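Local coordinates for protein 2-oxoglutarate-dependent dioxygenase DAO (Oryza sativa subsp. indica, PDB 6KUN) that probably oxidises the plant hormone indole-3-acetic acid irreversibly to inactive 2-oxoindole-3-acetic acid, using iron(II) and 2-oxoglutarate, at residues A55-P60 and E87-C92; D99-C104 and T116-A121; C151-N156 and V243-F248. All blocks are in the same frame, centred on the assembly; numbering follows the deposited sequence.

Interaction 1: A55-P60 and E87-C92; sequences ALFDLP and EAFGLC
F57 and F89 bury more surface than any other residues of this contact, and their rings define its geometry. Reaching toward each other tip to tip, they form an offset edge-to-face pair, with centroids 5.2 Å apart and planes at 61°. F89 supplies the edge: its CD1 comes within 3.6 Å of F57 CE1, and its CE1 lies over one face of the F57 ring. In both residues CG stands anti to the carbonyl carbon (chi1 -77° for F57, -67° for F89), which turns each ring into the space between helix and strand. The rim of the F57 ring, near its plane, meets the strand backbone at A88, where CE1 is 3.8 Å from A88 CA. Segment 55-60 is the last turn of helix 43-57 and its exit, so the contact seats that helix end on strand 86-92, a member of the main sheet of the jelly-roll fold shared by iron- and 2-oxoglutarate-dependent dioxygenases. E87 slides past F57 in the opposite direction, its CG 3.6 Å from F57 CE1. The methylene makes the closest approach, while the carboxylate is engaged elsewhere: OE2 pairs with K64 and Y76, OE1 with R157 and N159. K64 also donates to the carbonyl oxygen of F57, linking the helix end to the same charged cluster. L56 adds a smaller apolar contact, its CB 3.9 Å from F89 CE1.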
loop_
_atom_site.group_PDB
_atom_site.type_symbol
_atom_site.label_atom_id
_atom_site.label_comp_id
_atom_site.label_asym_id
_atom_site.label_seq_id
_atom_site.Cartn_x
_atom_site.Cartn_y
_atom_site.Cartn_z
ATOM N N ALA B 55 -8.817 -10.314 4.594
ATOM C CA ALA B 55 -9.154 -11.710 4.847
ATOM C C ALA B 55 -10.465 -11.834 5.621
ATOM O O ALA B 55 -11.317 -12.663 5.283
ATOM C CB ALA B 55 -8.019 -12.383 5.612
ATOM N N LEU B 56 -10.671 -10.987 6.623
ATOM C CA LEU B 56 -11.916 -11.003 7.365
ATOM C C LEU B 56 -13.093 -10.743 6.442
ATOM O O LEU B 56 -14.133 -11.410 6.524
ATOM C CB LEU B 56 -11.900 -9.961 8.480
ATOM C CG LEU B 56 -11.132 -10.318 9.722
ATOM C CD1 LEU B 56 -11.263 -9.126 10.673
ATOM C CD2 LEU B 56 -11.645 -11.643 10.314
ATOM N N PHE B 57 -12.990 -9.697 5.613
ATOM C CA PHE B 57 -14.140 -9.369 4.769
ATOM C C PHE B 57 -14.290 -10.359 3.613
ATOM O O PHE B 57 -15.376 -10.447 3.034
ATOM C CB PHE B 57 -14.059 -7.963 4.238
ATOM C CG PHE B 57 -14.425 -6.931 5.258
ATOM C CD1 PHE B 57 -15.683 -6.914 5.813
ATOM C CD2 PHE B 57 -13.500 -6.007 5.662
ATOM C CE1 PHE B 57 -16.011 -5.982 6.770
ATOM C CE2 PHE B 57 -13.838 -5.041 6.597
ATOM C CZ PHE B 57 -15.094 -5.044 7.163
ATOM N N ASP B 58 -13.243 -11.106 3.288
ATOM C CA ASP B 58 -13.361 -12.153 2.271
ATOM C C ASP B 58 -13.881 -13.473 2.827
ATOM O O ASP B 58 -13.989 -14.451 2.083
ATOM C CB ASP B 58 -12.016 -12.390 1.590
ATOM C CG ASP B 58 -11.686 -11.312 0.567
ATOM O OD1 ASP B 58 -12.594 -10.545 0.167
ATOM O OD2 ASP B 58 -10.515 -11.249 0.164
ATOM N N LEU B 59 -14.181 -13.532 4.112
ATOM C CA LEU B 59 -14.700 -14.758 4.693
ATOM C C LEU B 59 -16.037 -15.138 4.050
ATOM O O LEU B 59 -16.775 -14.272 3.587
ATOM C CB LEU B 59 -14.874 -14.570 6.194
ATOM C CG LEU B 59 -13.643 -14.697 7.101
ATOM C CD1 LEU B 59 -14.011 -14.302 8.529
ATOM C CD2 LEU B 59 -13.099 -16.122 7.054
ATOM N N PRO B 60 -16.381 -16.429 4.021
ATOM C CA PRO B 60 -17.730 -16.810 3.593
ATOM C C PRO B 60 -18.790 -16.241 4.521
ATOM O O PRO B 60 -18.537 -15.957 5.697
ATOM C CB PRO B 60 -17.713 -18.354 3.676
ATOM C CG PRO B 60 -16.271 -18.709 3.472
ATOM C CD PRO B 60 -15.492 -17.604 4.160
ATOM N N GLU B 87 -20.593 -3.094 5.185
ATOM C CA GLU B 87 -20.486 -4.149 6.185
ATOM C C GLU B 87 -19.281 -3.830 7.060
ATOM O O GLU B 87 -18.398 -3.061 6.675
ATOM C CB GLU B 87 -20.387 -5.542 5.554
ATOM C CG GLU B 87 -19.070 -5.869 4.890
ATOM C CD GLU B 87 -19.143 -7.155 4.062
ATOM O OE1 GLU B 87 -19.018 -7.061 2.818
ATOM O OE2 GLU B 87 -19.331 -8.265 4.642
ATOM N N ALA B 88 -19.260 -4.408 8.249
ATOM C CA ALA B 88 -18.240 -3.993 9.188
ATOM C C ALA B 88 -18.102 -4.992 10.318
ATOM O O ALA B 88 -18.955 -5.859 10.525
ATOM C CB ALA B 88 -18.556 -2.607 9.763
ATOM N N PHE B 89 -16.979 -4.853 11.029
ATOM C CA PHE B 89 -16.708 -5.516 12.298
ATOM C C PHE B 89 -16.437 -4.416 13.298
ATOM O O PHE B 89 -15.567 -3.562 13.046
ATOM C CB PHE B 89 -15.464 -6.430 12.232
ATOM C CG PHE B 89 -15.613 -7.629 11.350
ATOM C CD1 PHE B 89 -15.431 -7.536 9.979
ATOM C CD2 PHE B 89 -15.842 -8.884 11.914
ATOM C CE1 PHE B 89 -15.514 -8.667 9.164
ATOM C CE2 PHE B 89 -15.934 -10.019 11.120
ATOM C CZ PHE B 89 -15.768 -9.922 9.753
ATOM N N GLY B 90 -17.170 -4.409 14.400
ATOM C CA GLY B 90 -16.999 -3.419 15.443
ATOM C C GLY B 90 -16.705 -4.049 16.786
ATOM O O GLY B 90 -17.211 -5.138 17.102
ATOM N N LEU B 91 -15.930 -3.335 17.585
ATOM C CA LEU B 91 -15.456 -3.781 18.888
ATOM C C LEU B 91 -15.600 -2.635 19.869
ATOM O O LEU B 91 -14.936 -1.612 19.736
ATOM C CB LEU B 91 -14.013 -4.235 18.812
ATOM C CG LEU B 91 -13.376 -4.876 20.044
ATOM C CD1 LEU B 91 -11.857 -4.983 19.734
ATOM C CD2 LEU B 91 -13.578 -4.211 21.349
ATOM N N CYS B 92 -16.463 -2.825 20.841
ATOM C CA CYS B 92 -16.645 -1.987 22.034
ATOM C C CYS B 92 -16.591 -2.916 23.247
ATOM O O CYS B 92 -17.270 -3.953 23.239
ATOM C CB CYS B 92 -17.999 -1.277 21.974
ATOM S SG CYS B 92 -18.127 0.125 23.066
#

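Interaction 2: D99-C104 and T116-A121; sequences DVDAFC and TVKAYA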
loop_
_atom_site.group_PDB
_atom_site.type_symbol
_atom_site.label_atom_id
_atom_site.label_comp_id
_atom_site.label_asym_id
_atom_site.label_seq_id
_atom_site.Cartn_x
_atom_site.Cartn_y
_atom_site.Cartn_z
ATOM N N ASP B 99 -12.254 -6.869 26.889
ATOM C CA ASP B 99 -13.115 -6.903 25.712
ATOM C C ASP B 99 -12.315 -7.189 24.443
ATOM O O ASP B 99 -12.801 -7.863 23.521
ATOM C CB ASP B 99 -13.826 -5.551 25.498
ATOM C CG ASP B 99 -14.924 -5.257 26.519
ATOM O OD1 ASP B 99 -15.185 -6.115 27.360
ATOM O OD2 ASP B 99 -15.523 -4.147 26.470
ATOM N N VAL B 100 -11.141 -6.560 24.324
ATOM C CA VAL B 100 -10.289 -6.773 23.167
ATOM C C VAL B 100 -9.809 -8.220 23.141
ATOM O O VAL B 100 -9.795 -8.870 22.095
ATOM C CB VAL B 100 -9.103 -5.782 23.185
ATOM C CG1 VAL B 100 -8.109 -6.153 22.105
ATOM C CG2 VAL B 100 -9.582 -4.311 23.021
ATOM N N ASP B 101 -9.381 -8.736 24.291
ATOM C CA ASP B 101 -8.946 -10.129 24.365
ATOM C C ASP B 101 -10.061 -11.082 23.918
ATOM O O ASP B 101 -9.845 -11.965 23.074
ATOM C CB ASP B 101 -8.492 -10.426 25.790
ATOM C CG ASP B 101 -7.292 -9.600 26.215
ATOM O OD1 ASP B 101 -6.696 -8.888 25.376
ATOM O OD2 ASP B 101 -6.942 -9.656 27.414
ATOM N N ALA B 102 -11.271 -10.904 24.455
ATOM C CA ALA B 102 -12.358 -11.851 24.184
ATOM C C ALA B 102 -12.858 -11.734 22.759
ATOM O O ALA B 102 -13.213 -12.741 22.130
ATOM C CB ALA B 102 -13.501 -11.623 25.176
ATOM N N PHE B 103 -12.921 -10.524 22.235
ATOM C CA PHE B 103 -13.281 -10.325 20.832
ATOM C C PHE B 103 -12.341 -11.108 19.917
ATOM O O PHE B 103 -12.793 -11.895 19.077
ATOM C CB PHE B 103 -13.262 -8.822 20.502
ATOM C CG PHE B 103 -13.684 -8.474 19.091
ATOM C CD1 PHE B 103 -12.747 -8.369 18.078
ATOM C CD2 PHE B 103 -14.986 -8.190 18.798
ATOM C CE1 PHE B 103 -13.144 -8.033 16.803
ATOM C CE2 PHE B 103 -15.383 -7.871 17.515
ATOM C CZ PHE B 103 -14.443 -7.780 16.516
ATOM N N CYS B 104 -11.029 -10.908 20.081
ATOM C CA CYS B 104 -10.074 -11.561 19.175
ATOM C C CYS B 104 -10.013 -13.061 19.424
ATOM O O CYS B 104 -9.764 -13.823 18.497
ATOM C CB CYS B 104 -8.701 -10.918 19.320
ATOM S SG CYS B 104 -8.760 -9.108 18.809
ATOM N N THR B 116 -3.212 -10.395 14.644
ATOM C CA THR B 116 -2.912 -9.140 13.971
ATOM C C THR B 116 -3.946 -8.089 14.334
ATOM O O THR B 116 -3.605 -6.957 14.664
ATOM C CB THR B 116 -2.885 -9.313 12.442
ATOM O OG1 THR B 116 -1.835 -10.191 12.048
ATOM C CG2 THR B 116 -2.686 -7.951 11.726
ATOM N N VAL B 117 -5.212 -8.488 14.335
ATOM C CA VAL B 117 -6.279 -7.581 14.705
ATOM C C VAL B 117 -6.088 -7.119 16.141
ATOM O O VAL B 117 -6.237 -5.929 16.460
ATOM C CB VAL B 117 -7.654 -8.232 14.501
ATOM C CG1 VAL B 117 -8.765 -7.343 15.123
ATOM C CG2 VAL B 117 -7.927 -8.431 13.056
ATOM N N LYS B 118 -5.724 -8.040 17.017
ATOM C CA LYS B 118 -5.504 -7.688 18.410
ATOM C C LYS B 118 -4.402 -6.653 18.528
ATOM O O LYS B 118 -4.563 -5.644 19.237
ATOM C CB LYS B 118 -5.163 -8.943 19.206
ATOM C CG LYS B 118 -4.987 -8.730 20.690
ATOM C CD LYS B 118 -4.828 -10.081 21.420
ATOM C CE LYS B 118 -4.696 -9.856 22.919
ATOM N NZ LYS B 118 -5.296 -10.959 23.703
ATOM N N ALA B 119 -3.268 -6.887 17.857
ATOM C CA ALA B 119 -2.142 -5.970 17.969
ATOM C C ALA B 119 -2.503 -4.599 17.421
ATOM O O ALA B 119 -2.186 -3.571 18.041
ATOM C CB ALA B 119 -0.913 -6.549 17.243
ATOM N N TYR B 120 -3.170 -4.574 16.278
ATOM C CA TYR B 120 -3.620 -3.369 15.687
ATOM C C TYR B 120 -4.575 -2.591 16.599
ATOM O O TYR B 120 -4.379 -1.457 16.800
ATOM C CB TYR B 120 -4.201 -3.581 14.296
ATOM C CG TYR B 120 -3.931 -2.474 13.375
ATOM C CD1 TYR B 120 -2.740 -2.402 12.757
ATOM C CD2 TYR B 120 -4.844 -1.484 13.129
ATOM C CE1 TYR B 120 -2.454 -1.418 11.905
ATOM C CE2 TYR B 120 -4.555 -0.470 12.258
ATOM C CZ TYR B 120 -3.348 -0.469 11.646
ATOM O OH TYR B 120 -2.903 0.456 10.786
ATOM N N ALA B 121 -5.585 -3.233 17.124
ATOM C CA ALA B 121 -6.551 -2.542 17.991
ATOM C C ALA B 121 -5.823 -1.905 19.165
ATOM O O ALA B 121 -6.017 -0.710 19.481
ATOM C CB ALA B 121 -7.634 -3.507 18.490
HETATM O O HOH W 1 -7.340 -12.732 22.681
#
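K118 NZ forms a salt bridge with D101 OD1 at 3.0 Å, although as a hydrogen bond the pair is weak. A water reinforces it, accepting from K118 NZ at 2.9 Å and donating to the backbone oxygen D101 O at 2.6 Å, so the ammonium holds both the side chain and, through the water, the main chain of one residue. The two segments belong to an antiparallel helix pair, 97-106 and 111-138, joined by a short connection; the local axes approach to 9.7 Å with their directions 158° apart. K118 spans the gap with CG anti to its backbone N (chi1 -177°) and an extended chain that bends only at chi4, 147°, crossing D101 obliquely. Its aliphatic part runs alongside V100, with K118 CG 4.3 Å from V100 CG1. On the inner side, V100 and F103 rest on L91 of strand 86-92, while Y120 packs against helix 43-57; the pair thus lies among the helices backing the main sheet. C104 makes the closest approach of the packing: its SG reaches K118 at the base of the side chain, 3.6 Å from CB, and, roughly at right angles to that approach, meets V117 CG1 at 4.1 Å.

Interaction 3: C151-N156 and V243-F248; sequences CQFRMN and VSIAMF. With AKG (2-oxoglutaric acid), chain G; IAC (1H-indol-3-ylacetic acid), chain H.
A side-chain bond bridges the strands: N156 ND2 donates to S244 OG at 2.9 Å, nearly straight (168°) and in the amide plane. The same ND2 lies 2.8 Å from O4 of 2-oxoglutarate; S244 OG lies 2.8 Å from O4 and 2.9 Å from O3 of the ligand, the bond to O3 being weak and not settled. Y86 OH holds N156 OD1, fixing the amide's rotation. An alanine at N156 would remove this amide and probably leave S244 and the ligand carboxylate less firmly positioned. Six backbone hydrogen bonds join the antiparallel strands, the shortest F248 N to Q152 O at 2.7 Å (174°). On the ligand-facing side, F248 lies obliquely across R154, CE1 4.0 Å over the centre of the guanidinium, planes 39° apart. O3 of indole-3-acetic acid, in the guanidinium plane at its edge, is 3.2 Å from R154 NH2. The opposite face is apolar: F153 CE1 meets I245 CG2 at 3.4 Å, and M247 sets its sulfur at the F153 ring edge, a Met-aromatic contact; both side chains also touch M124 of helix 111-138. Such a pair, ligands on one face and helices on the other, belongs to the jelly-roll core of 2-oxoglutarate-dependent dioxygenases.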
loop_
_atom_site.group_PDB
_atom_site.type_symbol
_atom_site.label_atom_id
_atom_site.label_comp_id
_atom_site.label_asym_id
_atom_site.label_seq_id
_atom_site.Cartn_x
_atom_site.Cartn_y
_atom_site.Cartn_z
ATOM N N CYS B 151 -13.774 3.357 23.980
ATOM C CA CYS B 151 -13.434 3.486 22.564
ATOM C C CYS B 151 -14.200 2.451 21.764
ATOM O O CYS B 151 -14.540 1.374 22.266
ATOM C CB CYS B 151 -11.932 3.285 22.291
ATOM S SG CYS B 151 -10.837 4.611 22.886
ATOM N N GLN B 152 -14.474 2.785 20.506
ATOM C CA GLN B 152 -14.973 1.813 19.531
ATOM C C GLN B 152 -13.966 1.648 18.387
ATOM O O GLN B 152 -13.461 2.632 17.837
ATOM C CB GLN B 152 -16.351 2.231 19.000
ATOM C CG GLN B 152 -16.829 1.389 17.783
ATOM C CD GLN B 152 -18.080 0.562 18.031
ATOM O OE1 GLN B 152 -18.655 0.584 19.123
ATOM N NE2 GLN B 152 -18.508 -0.179 17.017
ATOM N N PHE B 153 -13.649 0.402 18.079
ATOM C CA PHE B 153 -12.748 0.037 16.995
ATOM C C PHE B 153 -13.625 -0.521 15.895
ATOM O O PHE B 153 -14.475 -1.372 16.169
ATOM C CB PHE B 153 -11.720 -0.996 17.457
ATOM C CG PHE B 153 -10.756 -1.441 16.363
ATOM C CD1 PHE B 153 -9.808 -0.570 15.860
ATOM C CD2 PHE B 153 -10.782 -2.734 15.884
ATOM C CE1 PHE B 153 -8.916 -0.980 14.875
ATOM C CE2 PHE B 153 -9.894 -3.135 14.912
ATOM C CZ PHE B 153 -8.973 -2.281 14.410
ATOM N N ARG B 154 -13.470 -0.018 14.679
ATOM C CA ARG B 154 -14.298 -0.493 13.566
ATOM C C ARG B 154 -13.438 -0.817 12.344
ATOM O O ARG B 154 -12.490 -0.096 12.007
ATOM C CB ARG B 154 -15.338 0.533 13.194
ATOM C CG ARG B 154 -16.679 0.021 12.813
ATOM C CD ARG B 154 -17.569 1.190 12.351
ATOM N NE ARG B 154 -18.344 1.814 13.426
ATOM C CZ ARG B 154 -18.971 2.985 13.313
ATOM N NH1 ARG B 154 -18.900 3.672 12.178
ATOM N NH2 ARG B 154 -19.656 3.477 14.335
ATOM N N MET B 155 -13.753 -1.934 11.716
ATOM C CA MET B 155 -13.207 -2.332 10.422
ATOM C C MET B 155 -14.371 -2.282 9.455
ATOM O O MET B 155 -15.440 -2.847 9.751
ATOM C CB MET B 155 -12.568 -3.719 10.490
ATOM C CG MET B 155 -11.320 -3.760 11.368
ATOM S SD MET B 155 -10.714 -5.448 11.729
ATOM C CE MET B 155 -12.077 -6.170 12.682
ATOM N N ASN B 156 -14.190 -1.561 8.348
ATOM C CA ASN B 156 -15.307 -1.271 7.452
ATOM C C ASN B 156 -15.000 -1.746 6.026
ATOM O O ASN B 156 -13.864 -1.656 5.552
ATOM C CB ASN B 156 -15.640 0.243 7.356
ATOM C CG ASN B 156 -15.690 0.948 8.713
ATOM O OD1 ASN B 156 -16.546 0.675 9.542
ATOM N ND2 ASN B 156 -14.774 1.895 8.918
ATOM N N VAL B 243 -11.903 -0.294 1.860
ATOM C CA VAL B 243 -11.721 -0.841 3.196
ATOM C C VAL B 243 -11.042 0.199 4.080
ATOM O O VAL B 243 -10.078 0.876 3.670
ATOM C CB VAL B 243 -10.931 -2.160 3.175
ATOM C CG1 VAL B 243 -10.623 -2.579 4.564
ATOM C CG2 VAL B 243 -11.762 -3.225 2.457
ATOM N N SER B 244 -11.570 0.346 5.289
ATOM C CA SER B 244 -11.018 1.316 6.206
ATOM C C SER B 244 -11.046 0.764 7.611
ATOM O O SER B 244 -11.752 -0.197 7.910
ATOM C CB SER B 244 -11.773 2.663 6.146
ATOM O OG SER B 244 -13.080 2.574 6.642
ATOM N N ILE B 245 -10.249 1.389 8.463
ATOM C CA ILE B 245 -10.149 1.043 9.871
ATOM C C ILE B 245 -10.260 2.350 10.649
ATOM O O ILE B 245 -9.635 3.372 10.288
ATOM C CB ILE B 245 -8.819 0.339 10.153
ATOM C CG1 ILE B 245 -8.619 -0.829 9.189
ATOM C CG2 ILE B 245 -8.758 -0.169 11.531
ATOM C CD1 ILE B 245 -7.241 -1.352 9.198
ATOM N N ALA B 246 -11.029 2.309 11.729
ATOM C CA ALA B 246 -11.208 3.504 12.545
ATOM C C ALA B 246 -11.217 3.174 14.023
ATOM O O ALA B 246 -11.695 2.109 14.437
ATOM C CB ALA B 246 -12.522 4.251 12.184
ATOM N N MET B 247 -10.683 4.085 14.815
ATOM C CA MET B 247 -10.739 4.006 16.265
ATOM C C MET B 247 -11.402 5.278 16.775
ATOM O O MET B 247 -10.927 6.389 16.494
ATOM C CB MET B 247 -9.331 3.878 16.854
ATOM C CG MET B 247 -9.340 3.763 18.377
ATOM S SD MET B 247 -10.055 2.239 19.043
ATOM C CE MET B 247 -8.655 1.147 18.844
ATOM N N PHE B 248 -12.509 5.120 17.473
ATOM C CA PHE B 248 -13.318 6.232 17.994
ATOM C C PHE B 248 -13.085 6.351 19.492
ATOM O O PHE B 248 -13.415 5.442 20.246
ATOM C CB PHE B 248 -14.795 6.051 17.708
ATOM C CG PHE B 248 -15.113 5.833 16.257
ATOM C CD1 PHE B 248 -15.017 4.578 15.689
ATOM C CD2 PHE B 248 -15.535 6.888 15.464
ATOM C CE1 PHE B 248 -15.342 4.376 14.368
ATOM C CE2 PHE B 248 -15.868 6.673 14.126
ATOM C CZ PHE B 248 -15.754 5.409 13.584
HETATM C C1 AKG G . -16.362 7.960 9.752
HETATM O O1 AKG G . -15.124 7.885 9.907
HETATM O O2 AKG G . -17.143 8.092 10.719
HETATM C C2 AKG G . -16.913 7.892 8.402
HETATM O O5 AKG G . -17.576 8.816 7.963
HETATM C C3 AKG G . -16.657 6.670 7.552
HETATM C C4 AKG G . -15.209 6.226 7.724
HETATM C C5 AKG G . -14.946 5.020 6.854
HETATM O O3 AKG G . -14.155 5.140 5.892
HETATM O O4 AKG G . -15.527 3.948 7.128
HETATM C C IAC H . -24.605 8.421 16.367
HETATM C C1 IAC H . -24.668 7.074 16.238
HETATM C C2 IAC H . -25.482 6.483 15.239
HETATM C C3 IAC H . -26.207 7.282 14.389
HETATM C C4 IAC H . -26.129 8.658 14.515
HETATM C C5 IAC H . -25.354 9.205 15.506
HETATM C C7 IAC H . -23.874 6.538 17.178
HETATM C C8 IAC H . -23.299 7.556 17.918
HETATM C C17 IAC H . -23.531 5.101 17.560
HETATM C C18 IAC H . -22.454 4.497 16.677
HETATM N N IAC H . -23.759 8.728 17.407
HETATM O O2 IAC H . -22.540 3.272 16.387
HETATM O O3 IAC H . -21.487 5.196 16.269
#

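Strand 86-92 touches both other contacts, and interactions 2 and 3 also meet directly. Interactions 1 and 3, with centres 11 Å apart, share the main sheet: F89 O lies 2.8 Å from M155 N and L91 N 2.8 Å from F153 O, probable hydrogen bonds that place strand 86-92 beside 151-158. Interaction 2 backs this sheet, its centre 13 Å from interaction 1 and 12 Å from interaction 3; G90 O is 3.3 Å from F103 CE2, and A121 O 3.3 Å from M247 CE. Only interaction 3 reaches the ligands directly. The A88 side chain of interaction 1 is about 8 Å from 2-oxoglutarate and about 10 Å from indole-3-acetic acid, whereas interaction 2 lies away from the iron and ligand sites.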